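Local structure of hypothetical Membrane Spanning Protein (Bacillus cereus, 2FB5) at residues Thr81-His86 and Leu122-Phe127; His92-Val97 and Leu183-Glu188; Gly9-Leu14 and Ile66-Ser71; Arg100-Glu105 and Lys177-Ile182. The protein catalyses the condensation of two ATP molecules into the second messenger cyclic di-AMP and is required for efficient spore formation. All coordinates share one frame; numbering follows the deposited sequence.

Contact 1. Residues Thr81-His86 and Leu122-Phe127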
loop_
_atom_site.group_PDB
_atom_site.type_symbol
_atom_site.label_atom_id
_atom_site.label_comp_id
_atom_site.label_asym_id
_atom_site.label_seq_id
_atom_site.Cartn_x
_atom_site.Cartn_y
_atom_site.Cartn_z
ATOM N N THR A 81 16.522 -14.855 12.768
ATOM C CA THR A 81 15.655 -15.685 13.623
ATOM C C THR A 81 16.374 -16.971 14.066
ATOM O O THR A 81 16.362 -17.328 15.242
ATOM C CB THR A 81 14.323 -16.023 12.889
ATOM O OG1 THR A 81 13.601 -14.813 12.628
ATOM C CG2 THR A 81 13.437 -16.940 13.728
ATOM N N THR A 82 17.022 -17.654 13.127
ATOM C CA THR A 82 17.806 -18.845 13.464
ATOM C C THR A 82 18.887 -18.551 14.515
ATOM O O THR A 82 19.005 -19.262 15.519
ATOM C CB THR A 82 18.444 -19.454 12.212
ATOM O OG1 THR A 82 17.405 -19.851 11.314
ATOM C CG2 THR A 82 19.303 -20.654 12.564
ATOM N N ALA A 83 19.658 -17.491 14.290
ATOM C CA ALA A 83 20.709 -17.110 15.228
ATOM C C ALA A 83 20.118 -16.835 16.616
ATOM O O ALA A 83 20.636 -17.322 17.623
ATOM C CB ALA A 83 21.488 -15.900 14.712
ATOM N N ILE A 84 19.028 -16.069 16.653
ATOM C CA ILE A 84 18.346 -15.721 17.898
ATOM C C ILE A 84 17.856 -16.944 18.674
ATOM O O ILE A 84 17.999 -16.996 19.891
ATOM C CB ILE A 84 17.151 -14.764 17.634
ATOM C CG1 ILE A 84 17.649 -13.350 17.257
ATOM C CG2 ILE A 84 16.211 -14.712 18.829
ATOM C CD1 ILE A 84 18.439 -12.651 18.313
ATOM N N GLN A 85 17.274 -17.906 17.960
ATOM C CA GLN A 85 16.821 -19.167 18.551
ATOM C C GLN A 85 17.986 -19.897 19.201
ATOM O O GLN A 85 17.864 -20.390 20.322
ATOM C CB GLN A 85 16.175 -20.066 17.488
ATOM C CG GLN A 85 14.801 -19.598 16.981
ATOM C CD GLN A 85 14.320 -20.359 15.730
ATOM O OE1 GLN A 85 15.099 -21.022 15.038
ATOM N NE2 GLN A 85 13.034 -20.248 15.437
ATOM N N HIS A 86 19.116 -19.963 18.496
ATOM C CA HIS A 86 20.302 -20.659 18.980
ATOM C C HIS A 86 20.927 -19.983 20.184
ATOM O O HIS A 86 21.303 -20.647 21.154
ATOM C CB HIS A 86 21.327 -20.787 17.855
ATOM C CG HIS A 86 20.946 -21.786 16.810
ATOM N ND1 HIS A 86 21.596 -21.882 15.599
ATOM C CD2 HIS A 86 19.976 -22.730 16.791
ATOM C CE1 HIS A 86 21.054 -22.853 14.885
ATOM N NE2 HIS A 86 20.065 -23.380 15.584
ATOM N N LEU A 122 27.805 -16.489 11.800
ATOM C CA LEU A 122 28.576 -15.300 12.154
ATOM C C LEU A 122 27.937 -14.523 13.317
ATOM O O LEU A 122 28.630 -14.064 14.246
ATOM C CB LEU A 122 28.821 -14.412 10.929
ATOM C CG LEU A 122 29.540 -13.078 11.199
ATOM C CD1 LEU A 122 30.890 -13.289 11.893
ATOM C CD2 LEU A 122 29.738 -12.311 9.900
ATOM N N LEU A 123 26.621 -14.380 13.294
ATOM C CA LEU A 123 25.935 -13.695 14.400
ATOM C C LEU A 123 26.172 -14.458 15.703
ATOM O O LEU A 123 26.410 -13.862 16.757
ATOM C CB LEU A 123 24.431 -13.576 14.127
ATOM C CG LEU A 123 23.963 -12.587 13.059
ATOM C CD1 LEU A 123 22.508 -12.851 12.700
ATOM C CD2 LEU A 123 24.144 -11.155 13.573
ATOM N N GLU A 124 26.102 -15.784 15.629
ATOM C CA GLU A 124 26.277 -16.600 16.829
ATOM C C GLU A 124 27.709 -16.543 17.356
ATOM O O GLU A 124 27.928 -16.552 18.562
ATOM C CB GLU A 124 25.848 -18.047 16.575
ATOM C CG GLU A 124 24.357 -18.225 16.291
ATOM C CD GLU A 124 24.041 -19.627 15.781
ATOM O OE1 GLU A 124 24.674 -20.575 16.279
ATOM O OE2 GLU A 124 23.174 -19.789 14.898
ATOM N N SER A 125 28.672 -16.472 16.440
ATOM C CA SER A 125 30.077 -16.345 16.782
ATOM C C SER A 125 30.346 -15.003 17.489
ATOM O O SER A 125 31.046 -14.950 18.508
ATOM C CB SER A 125 30.911 -16.469 15.505
ATOM O OG SER A 125 32.285 -16.273 15.763
ATOM N N ILE A 126 29.774 -13.927 16.959
ATOM C CA ILE A 126 29.947 -12.586 17.549
ATOM C C ILE A 126 29.521 -12.545 19.017
ATOM O O ILE A 126 30.182 -11.905 19.843
ATOM C CB ILE A 126 29.192 -11.506 16.731
ATOM C CG1 ILE A 126 29.920 -11.276 15.392
ATOM C CG2 ILE A 126 29.082 -10.165 17.531
ATOM C CD1 ILE A 126 29.074 -10.574 14.294
ATOM N N PHE A 127 28.420 -13.231 19.338
ATOM C CA PHE A 127 27.858 -13.217 20.695
ATOM C C PHE A 127 28.238 -14.417 21.568
ATOM O O PHE A 127 27.609 -14.671 22.617
ATOM C CB PHE A 127 26.334 -13.055 20.628
ATOM C CG PHE A 127 25.914 -11.726 20.105
ATOM C CD1 PHE A 127 26.152 -10.579 20.849
ATOM C CD2 PHE A 127 25.328 -11.608 18.861
ATOM C CE1 PHE A 127 25.782 -9.327 20.369
ATOM C CE2 PHE A 127 24.947 -10.359 18.380
ATOM C CZ PHE A 127 25.183 -9.216 19.148
#
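E124 carries this helix-helix contact and can be followed from root to tip. Its CG lies anti to the carbonyl carbon, and the chain runs on extended across the neighbouring helix. The CG methylene rests on A83, 4.0 Å from A83 CB. Beyond it, CD comes to the edge of the H86 ring, in the ring plane. At the tip, H86 ND1 donates to E124 OE2 over 2.7 Å, with an N-H...O angle of 156°. The ring and carboxylate planes stand 84° apart, so the imidazole N-H reaches OE2 from above the carboxylate plane while the oxygen stays near the plane of the ring. E124 OE1 forms a salt bridge with R90, one turn beyond H86 on helix 77-90, so both oxygens are held, which should restrict carboxylate rotation. Beside this polar pair, L123 CD1 touches A83 CB at 3.8 Å, and the small A83 lets the backbones come close. The two axes approach to 9.2 Å and cross at -37°. Helices 77-90 and 120-126 thus lie next to each other against the central sheet: I84 and L123 both rest on I96 of strand 94-98, and L123 also touches V138 of strand 137-141.

Contact 2. Residues His92-Val97 and Leu183-Glu188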
loop_
_atom_site.group_PDB
_atom_site.type_symbol
_atom_site.label_atom_id
_atom_site.label_comp_id
_atom_site.label_asym_id
_atom_site.label_seq_id
_atom_site.Cartn_x
_atom_site.Cartn_y
_atom_site.Cartn_z
ATOM N N HIS A 92 22.948 -17.091 25.594
ATOM C CA HIS A 92 24.001 -16.138 25.246
ATOM C C HIS A 92 23.394 -14.779 24.974
ATOM O O HIS A 92 22.606 -14.632 24.028
ATOM C CB HIS A 92 24.767 -16.579 23.999
ATOM C CG HIS A 92 25.565 -17.834 24.178
ATOM N ND1 HIS A 92 26.111 -18.523 23.117
ATOM C CD2 HIS A 92 25.894 -18.534 25.291
ATOM C CE1 HIS A 92 26.757 -19.586 23.569
ATOM N NE2 HIS A 92 26.640 -19.615 24.886
ATOM N N GLY A 93 23.769 -13.794 25.790
ATOM C CA GLY A 93 23.300 -12.423 25.619
ATOM C C GLY A 93 23.587 -11.920 24.219
ATOM O O GLY A 93 24.653 -12.187 23.664
ATOM N N ALA A 94 22.615 -11.225 23.633
ATOM C CA ALA A 94 22.755 -10.717 22.278
ATOM C C ALA A 94 21.963 -9.443 22.143
ATOM O O ALA A 94 20.948 -9.278 22.807
ATOM C CB ALA A 94 22.267 -11.749 21.253
ATOM N N LEU A 95 22.424 -8.563 21.255
ATOM C CA LEU A 95 21.799 -7.272 21.025
ATOM C C LEU A 95 21.983 -6.943 19.546
ATOM O O LEU A 95 23.090 -6.604 19.125
ATOM C CB LEU A 95 22.468 -6.206 21.910
ATOM C CG LEU A 95 21.951 -4.773 21.900
ATOM C CD1 LEU A 95 20.522 -4.694 22.397
ATOM C CD2 LEU A 95 22.854 -3.882 22.783
ATOM N N ILE A 96 20.912 -7.083 18.762
ATOM C CA ILE A 96 20.989 -6.934 17.306
ATOM C C ILE A 96 20.075 -5.831 16.793
ATOM O O ILE A 96 18.846 -5.957 16.833
ATOM C CB ILE A 96 20.637 -8.255 16.558
ATOM C CG1 ILE A 96 21.569 -9.394 17.014
ATOM C CG2 ILE A 96 20.711 -8.024 15.048
ATOM C CD1 ILE A 96 21.293 -10.785 16.367
ATOM N N VAL A 97 20.686 -4.753 16.313
ATOM C CA VAL A 97 19.967 -3.606 15.748
ATOM C C VAL A 97 19.684 -3.874 14.266
ATOM O O VAL A 97 20.610 -4.143 13.497
ATOM C CB VAL A 97 20.823 -2.323 15.840
ATOM C CG1 VAL A 97 20.133 -1.147 15.136
ATOM C CG2 VAL A 97 21.107 -1.963 17.305
ATOM N N LEU A 183 16.618 -6.367 18.502
ATOM C CA LEU A 183 16.409 -7.671 19.110
ATOM C C LEU A 183 17.345 -7.848 20.291
ATOM O O LEU A 183 18.505 -7.425 20.240
ATOM C CB LEU A 183 16.667 -8.784 18.072
ATOM C CG LEU A 183 15.620 -8.790 16.949
ATOM C CD1 LEU A 183 16.231 -9.197 15.617
ATOM C CD2 LEU A 183 14.446 -9.721 17.296
ATOM N N VAL A 184 16.841 -8.477 21.355
ATOM C CA VAL A 184 17.639 -8.769 22.546
ATOM C C VAL A 184 17.462 -10.239 22.930
ATOM O O VAL A 184 16.354 -10.768 22.845
ATOM C CB VAL A 184 17.221 -7.885 23.758
ATOM C CG1 VAL A 184 18.160 -8.087 24.927
ATOM C CG2 VAL A 184 17.208 -6.413 23.386
ATOM N N VAL A 185 18.561 -10.894 23.312
ATOM C CA VAL A 185 18.526 -12.185 24.012
ATOM C C VAL A 185 19.119 -11.916 25.388
ATOM O O VAL A 185 20.203 -11.345 25.509
ATOM C CB VAL A 185 19.334 -13.314 23.299
ATOM C CG1 VAL A 185 19.190 -14.656 24.045
ATOM C CG2 VAL A 185 18.893 -13.480 21.854
ATOM N N SER A 186 18.375 -12.267 26.429
ATOM C CA SER A 186 18.875 -12.128 27.797
ATOM C C SER A 186 19.898 -13.216 28.119
ATOM O O SER A 186 19.643 -14.397 27.897
ATOM C CB SER A 186 17.725 -12.192 28.803
ATOM O OG SER A 186 18.235 -12.334 30.121
ATOM N N GLU A 187 21.048 -12.814 28.641
ATOM C CA GLU A 187 22.058 -13.767 29.115
ATOM C C GLU A 187 21.632 -14.493 30.401
ATOM O O GLU A 187 22.142 -15.568 30.708
ATOM C CB GLU A 187 23.410 -13.084 29.312
ATOM C CG GLU A 187 23.425 -11.965 30.348
ATOM C CD GLU A 187 24.802 -11.343 30.527
ATOM O OE1 GLU A 187 25.809 -11.997 30.183
ATOM O OE2 GLU A 187 24.879 -10.198 31.017
ATOM N N GLU A 188 20.698 -13.900 31.145
ATOM C CA GLU A 188 20.191 -14.499 32.382
ATOM C C GLU A 188 19.201 -15.635 32.142
ATOM O O GLU A 188 19.316 -16.697 32.753
ATOM C CB GLU A 188 19.532 -13.436 33.255
ATOM C CG GLU A 188 20.395 -12.223 33.525
ATOM C CD GLU A 188 19.773 -11.287 34.543
ATOM O OE1 GLU A 188 20.454 -10.323 34.955
ATOM O OE2 GLU A 188 18.605 -11.515 34.936
HETATM O O HOH W 1 26.327 -13.807 27.315
#
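Four backbone hydrogen bonds, in two reciprocal pairs, join residues 94-97 to residues 183-185. A94 and V185 form one hydrogen-bonded antiparallel pair: A94 N reaches V185 O at 3.1 Å on a carbonyl lone pair, whereas V185 N meets A94 O at 2.9 Å from above the carbonyl plane. I96 and L183 form the other, with 2.8 Å from I96 N to L183 O and from L183 N to I96 O. Between them lie CA-H...O contacts, V184 CA to A94 O and L95 CA to L183 O at 3.4 Å each; G93 CA to V185 O extends the row at the end. These are adjacent antiparallel strands in the mixed sheet of the DisA-type nucleotide-binding domain, where strand 94-98 also pairs with strand 137-141. Apolar contacts line both faces. L95 and V184, a non-hydrogen-bonded pair, lie side by side, L95 CD1 being 3.9 Å from V184 CG2. The opposite face has A94 CB against V185 CG2 at 3.8 Å, with I96 and L183 further along; L183 and V185 meet I80 and I84 of helix 77-90. At the G93-E187 end, a water accepts from G93 N and donates weakly to E187 OE1; E187 OE2 salt-bridges R167.

Contact 3. Residues Gly9-Leu14 and Ile66-Ser71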
loop_
_atom_site.group_PDB
_atom_site.type_symbol
_atom_site.label_atom_id
_atom_site.label_comp_id
_atom_site.label_asym_id
_atom_site.label_seq_id
_atom_site.Cartn_x
_atom_site.Cartn_y
_atom_site.Cartn_z
ATOM N N GLY A 9 1.651 -9.875 0.975
ATOM C CA GLY A 9 0.880 -11.118 0.958
ATOM C C GLY A 9 1.339 -12.096 2.023
ATOM O O GLY A 9 0.512 -12.711 2.691
ATOM N N LEU A 10 2.652 -12.258 2.192
ATOM C CA LEU A 10 3.157 -13.220 3.188
ATOM C C LEU A 10 2.858 -12.766 4.610
ATOM O O LEU A 10 2.495 -13.579 5.454
ATOM C CB LEU A 10 4.656 -13.463 3.033
ATOM C CG LEU A 10 5.100 -14.155 1.737
ATOM C CD1 LEU A 10 6.614 -14.302 1.723
ATOM C CD2 LEU A 10 4.422 -15.519 1.524
ATOM N N SER A 11 3.030 -11.472 4.864
ATOM C CA SER A 11 2.704 -10.893 6.155
ATOM C C SER A 11 1.241 -11.131 6.451
ATOM O O SER A 11 0.886 -11.550 7.559
ATOM C CB SER A 11 2.973 -9.389 6.154
ATOM O OG SER A 11 4.350 -9.118 5.966
ATOM N N GLU A 12 0.392 -10.870 5.454
ATOM C CA GLU A 12 -1.052 -10.982 5.639
ATOM C C GLU A 12 -1.473 -12.421 5.924
ATOM O O GLU A 12 -2.393 -12.649 6.701
ATOM C CB GLU A 12 -1.812 -10.421 4.428
ATOM C CG GLU A 12 -1.859 -8.912 4.391
ATOM C CD GLU A 12 -2.783 -8.342 5.455
ATOM O OE1 GLU A 12 -3.985 -8.709 5.477
ATOM O OE2 GLU A 12 -2.300 -7.538 6.268
ATOM N N GLU A 13 -0.784 -13.387 5.329
ATOM C CA GLU A 13 -1.103 -14.787 5.602
ATOM C C GLU A 13 -0.678 -15.232 7.006
ATOM O O GLU A 13 -1.343 -16.072 7.614
ATOM C CB GLU A 13 -0.499 -15.723 4.553
ATOM C CG GLU A 13 -1.241 -15.715 3.220
ATOM C CD GLU A 13 -2.713 -16.163 3.309
ATOM O OE1 GLU A 13 -3.044 -17.060 4.148
ATOM O OE2 GLU A 13 -3.532 -15.619 2.516
ATOM N N LEU A 14 0.430 -14.681 7.504
ATOM C CA LEU A 14 0.869 -14.929 8.884
ATOM C C LEU A 14 -0.126 -14.371 9.899
ATOM O O LEU A 14 -0.371 -14.998 10.949
ATOM C CB LEU A 14 2.257 -14.333 9.133
ATOM C CG LEU A 14 3.402 -15.054 8.406
ATOM C CD1 LEU A 14 4.723 -14.323 8.630
ATOM C CD2 LEU A 14 3.506 -16.506 8.854
ATOM N N ILE A 66 7.784 -9.909 13.142
ATOM C CA ILE A 66 9.146 -9.877 12.591
ATOM C C ILE A 66 9.030 -9.655 11.080
ATOM O O ILE A 66 9.695 -8.784 10.527
ATOM C CB ILE A 66 9.973 -11.148 12.956
ATOM C CG1 ILE A 66 10.350 -11.184 14.451
ATOM C CG2 ILE A 66 11.229 -11.314 12.058
ATOM C CD1 ILE A 66 10.956 -9.888 15.027
ATOM N N GLN A 67 8.145 -10.419 10.437
ATOM C CA GLN A 67 7.884 -10.290 9.000
ATOM C C GLN A 67 7.371 -8.903 8.596
ATOM O O GLN A 67 7.889 -8.309 7.654
ATOM C CB GLN A 67 6.934 -11.405 8.531
ATOM C CG GLN A 67 6.387 -11.280 7.082
ATOM C CD GLN A 67 7.446 -11.377 5.993
ATOM O OE1 GLN A 67 8.550 -11.890 6.216
ATOM N NE2 GLN A 67 7.096 -10.907 4.787
ATOM N N ALA A 68 6.366 -8.392 9.309
ATOM C CA ALA A 68 5.745 -7.117 8.988
ATOM C C ALA A 68 6.689 -5.934 9.228
ATOM O O ALA A 68 6.738 -4.998 8.420
ATOM C CB ALA A 68 4.432 -6.931 9.786
ATOM N N TYR A 69 7.435 -5.982 10.329
ATOM C CA TYR A 69 8.354 -4.892 10.686
ATOM C C TYR A 69 9.699 -4.917 9.955
ATOM O O TYR A 69 10.310 -3.867 9.751
ATOM C CB TYR A 69 8.622 -4.881 12.187
ATOM C CG TYR A 69 7.430 -4.540 13.052
ATOM C CD1 TYR A 69 6.420 -3.682 12.595
ATOM C CD2 TYR A 69 7.325 -5.052 14.341
ATOM C CE1 TYR A 69 5.320 -3.367 13.407
ATOM C CE2 TYR A 69 6.244 -4.750 15.152
ATOM C CZ TYR A 69 5.247 -3.906 14.687
ATOM O OH TYR A 69 4.171 -3.602 15.507
ATOM N N LEU A 70 10.165 -6.111 9.582
ATOM C CA LEU A 70 11.505 -6.250 9.010
ATOM C C LEU A 70 11.567 -6.535 7.499
ATOM O O LEU A 70 12.553 -6.183 6.859
ATOM C CB LEU A 70 12.348 -7.293 9.775
ATOM C CG LEU A 70 12.633 -7.070 11.266
ATOM C CD1 LEU A 70 13.693 -8.067 11.788
ATOM C CD2 LEU A 70 13.073 -5.628 11.581
ATOM N N SER A 71 10.531 -7.141 6.922
ATOM C CA SER A 71 10.627 -7.553 5.513
ATOM C C SER A 71 10.937 -6.418 4.522
ATOM O O SER A 71 11.601 -6.677 3.522
ATOM C CB SER A 71 9.424 -8.381 5.043
ATOM O OG SER A 71 8.273 -7.568 4.941
HETATM O O HOH W 2 4.957 -6.786 4.611
#
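Two long helices run antiparallel but inclined here, their segment directions 149° apart and their axes 9.2 Å apart at closest approach. The backbones are nearest at S11 and A68, two small residues whose CA atoms lie 5.6 Å from each other. Q67 does most of the bridging. Its CG stands anti to the backbone N (chi1 171°), and a bend at chi2 (65°) turns the amide along the neighbouring helix. The aliphatic part meets L14 and S11: L14 CD1 packs on Q67 CB at 3.7 Å, the two side chains crossing at about a right angle, and S11 OG lies 3.2 Å from Q67 CG. Further out, Q67 NE2 passes L10 CB at 3.9 Å and donates to E7 OE1, one turn before S11. S11 OG bonds to its own helix through E7 O and is also joined to a water at 2.8 Å; that water donates weakly to S71 OG. The S71 hydroxyl in turn donates to Q67 O at 2.8 Å, so this carbonyl takes both the hydroxyl and the backbone N-H of S71. The two successive helices form an antiparallel hairpin of the CdaS N-terminal region, helix 4-35 packing on the side of helix 47-70 that carries Q67 and A68. E12 OE1 bonds to A4 N of a second subunit, while I66 and Y69 reach strand 192-196 and L70 rests on L181.

Contact 4. Residues Arg100-Glu105 and Lys177-Ile182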
loop_
_atom_site.group_PDB
_atom_site.type_symbol
_atom_site.label_atom_id
_atom_site.label_comp_id
_atom_site.label_asym_id
_atom_site.label_seq_id
_atom_site.Cartn_x
_atom_site.Cartn_y
_atom_site.Cartn_z
ATOM N N ARG A 100 16.160 0.383 9.908
ATOM C CA ARG A 100 14.923 0.432 9.125
ATOM C C ARG A 100 14.947 1.672 8.211
ATOM O O ARG A 100 15.877 1.802 7.408
ATOM C CB ARG A 100 13.668 0.260 10.030
ATOM C CG ARG A 100 13.569 -1.181 10.605
ATOM C CD ARG A 100 12.439 -1.396 11.617
ATOM N NE ARG A 100 11.115 -1.570 11.014
ATOM C CZ ARG A 100 10.098 -0.726 11.187
ATOM N NH1 ARG A 100 10.252 0.357 11.935
ATOM N NH2 ARG A 100 8.928 -0.960 10.614
ATOM N N ASN A 101 13.970 2.568 8.308
ATOM C CA ASN A 101 13.948 3.719 7.401
ATOM C C ASN A 101 14.943 4.831 7.775
ATOM O O ASN A 101 15.381 5.593 6.908
ATOM C CB ASN A 101 12.530 4.296 7.235
ATOM C CG ASN A 101 12.461 5.379 6.146
ATOM O OD1 ASN A 101 12.821 5.127 5.000
ATOM N ND2 ASN A 101 12.048 6.602 6.521
ATOM N N GLU A 102 15.306 4.925 9.050
ATOM C CA GLU A 102 16.169 6.008 9.511
ATOM C C GLU A 102 17.621 5.570 9.728
ATOM O O GLU A 102 17.885 4.488 10.284
ATOM C CB GLU A 102 15.591 6.650 10.780
ATOM C CG GLU A 102 14.186 7.188 10.574
ATOM C CD GLU A 102 13.453 7.549 11.861
ATOM O OE1 GLU A 102 14.068 7.581 12.953
ATOM O OE2 GLU A 102 12.232 7.802 11.767
ATOM N N THR A 103 18.558 6.407 9.279
ATOM C CA THR A 103 19.991 6.097 9.419
ATOM C C THR A 103 20.449 6.315 10.863
ATOM O O THR A 103 19.888 7.138 11.588
ATOM C CB THR A 103 20.881 6.884 8.414
ATOM O OG1 THR A 103 20.876 8.273 8.747
ATOM C CG2 THR A 103 20.383 6.697 6.968
ATOM N N LEU A 104 21.473 5.576 11.274
ATOM C CA LEU A 104 21.786 5.445 12.689
ATOM C C LEU A 104 23.201 5.857 13.095
ATOM O O LEU A 104 23.564 5.737 14.268
ATOM C CB LEU A 104 21.546 3.987 13.110
ATOM C CG LEU A 104 20.136 3.451 12.838
ATOM C CD1 LEU A 104 20.066 1.955 13.089
ATOM C CD2 LEU A 104 19.124 4.206 13.711
ATOM N N GLU A 105 23.992 6.341 12.138
ATOM C CA GLU A 105 25.417 6.611 12.388
ATOM C C GLU A 105 25.678 7.701 13.445
ATOM O O GLU A 105 26.703 7.668 14.117
ATOM C CB GLU A 105 26.167 6.921 11.078
ATOM C CG GLU A 105 25.961 8.339 10.545
ATOM C CD GLU A 105 24.550 8.583 10.022
ATOM O OE1 GLU A 105 24.100 9.745 10.057
ATOM O OE2 GLU A 105 23.889 7.610 9.593
ATOM N N LYS A 177 14.911 6.862 19.769
ATOM C CA LYS A 177 15.530 7.925 18.977
ATOM C C LYS A 177 15.485 7.654 17.481
ATOM O O LYS A 177 15.919 8.482 16.682
ATOM C CB LYS A 177 16.985 8.100 19.411
ATOM C CG LYS A 177 17.161 8.446 20.876
ATOM C CD LYS A 177 16.589 9.823 21.170
ATOM C CE LYS A 177 16.736 10.154 22.643
ATOM N NZ LYS A 177 16.334 11.566 22.919
ATOM N N SER A 178 14.974 6.482 17.118
ATOM C CA SER A 178 14.926 6.039 15.727
ATOM C C SER A 178 13.832 5.004 15.518
ATOM O O SER A 178 13.235 4.508 16.472
ATOM C CB SER A 178 16.267 5.421 15.339
ATOM O OG SER A 178 16.412 4.154 15.953
ATOM N N ASP A 179 13.580 4.670 14.259
ATOM C CA ASP A 179 12.623 3.633 13.922
ATOM C C ASP A 179 13.306 2.259 13.822
ATOM O O ASP A 179 12.721 1.302 13.323
ATOM C CB ASP A 179 11.884 3.985 12.613
ATOM C CG ASP A 179 12.723 3.720 11.371
ATOM O OD1 ASP A 179 13.956 3.927 11.420
ATOM O OD2 ASP A 179 12.153 3.312 10.332
ATOM N N ALA A 180 14.545 2.149 14.301
ATOM C CA ALA A 180 15.220 0.833 14.291
ATOM C C ALA A 180 14.469 -0.197 15.137
ATOM O O ALA A 180 13.831 0.153 16.123
ATOM C CB ALA A 180 16.663 0.955 14.779
ATOM N N LEU A 181 14.534 -1.469 14.735
ATOM C CA LEU A 181 14.019 -2.536 15.573
ATOM C C LEU A 181 15.224 -3.218 16.214
ATOM O O LEU A 181 16.165 -3.571 15.515
ATOM C CB LEU A 181 13.201 -3.536 14.737
ATOM C CG LEU A 181 12.520 -4.654 15.528
ATOM C CD1 LEU A 181 11.205 -5.009 14.873
ATOM C CD2 LEU A 181 13.424 -5.911 15.658
ATOM N N ILE A 182 15.212 -3.399 17.527
ATOM C CA ILE A 182 16.390 -3.969 18.211
ATOM C C ILE A 182 16.038 -5.259 18.955
ATOM O O ILE A 182 15.279 -5.239 19.916
ATOM C CB ILE A 182 17.100 -2.948 19.165
ATOM C CG1 ILE A 182 17.417 -1.635 18.434
ATOM C CG2 ILE A 182 18.415 -3.518 19.716
ATOM C CD1 ILE A 182 16.351 -0.532 18.627
HETATM O O HOH W 3 16.374 2.639 11.518
HETATM O O HOH W 4 16.299 8.789 13.793
#
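An aspartate gripping the backbone of a loop organises this corner of the nucleotide-binding domain, where the chain leaving strand 94-98 passes the turn that leads into strand 181-185. D179 sits with CG between its backbone N and carbonyl carbon (chi1 78°), which sends the carboxylate toward two successive N-H groups. N101 N donates to D179 OD2 at 2.8 Å on the syn lone pair, and E102 N donates to D179 OD1 at 2.9 Å from above the carboxylate plane. A water ties the same loop together, donating to D179 OD1 and to E102 O while accepting from R100 N. The D179 carbonyl is held as well: R100 NH1 points at D179 O over 3.0 Å, almost straight at 168° and in the guanidinium plane. The charge contact between R100 NH1 and D179 OD2 is long, and no N-H is directed at that oxygen. R100 also donates through NE to Y69 O, linking the loop to helix 47-70. The E102 carboxylate stacks over that of D179, their planes 22° apart; the likely repulsion is presumably eased because D179 OD1 is held by E102 N and the first water, while E102 OE1 takes a weak bond from D179 N and a second water shared with K177 O. Next to these polar groups, L104 CD2 meets S178 CB at 3.5 Å and L104 CD1 touches A180 CB. S178 OG, hydrogen-bonded also to L174 O of helix 166-175, accepts from A180 N: an ST turn just ahead of strand 181-185, an inner strand flanked by 94-98 and 192-196.

How the contacts relate
Contact 2 is the buried centre, a backbone-bonded strand pair, and contacts 1 and 4 are partly buried beside it. Contact 1 lays two helices on the sheet, F127 and I84 packing on A94 and V185 of contact 2. Contact 4 shares strand 181-185 with contact 2 and continues it outward into loops, where carboxylate and water bonds replace regular strand pairing; I182 and L104 still pack on L95 and V97. Contact 3, at the surface, belongs to the N-terminal helices and combines small residues, a leucine, a glutamine and a water. Its polar link among these is to contact 4, where the Y69 carbonyl probably accepts from R100, while I66 touches T81 of contact 1 and L183 of contact 2.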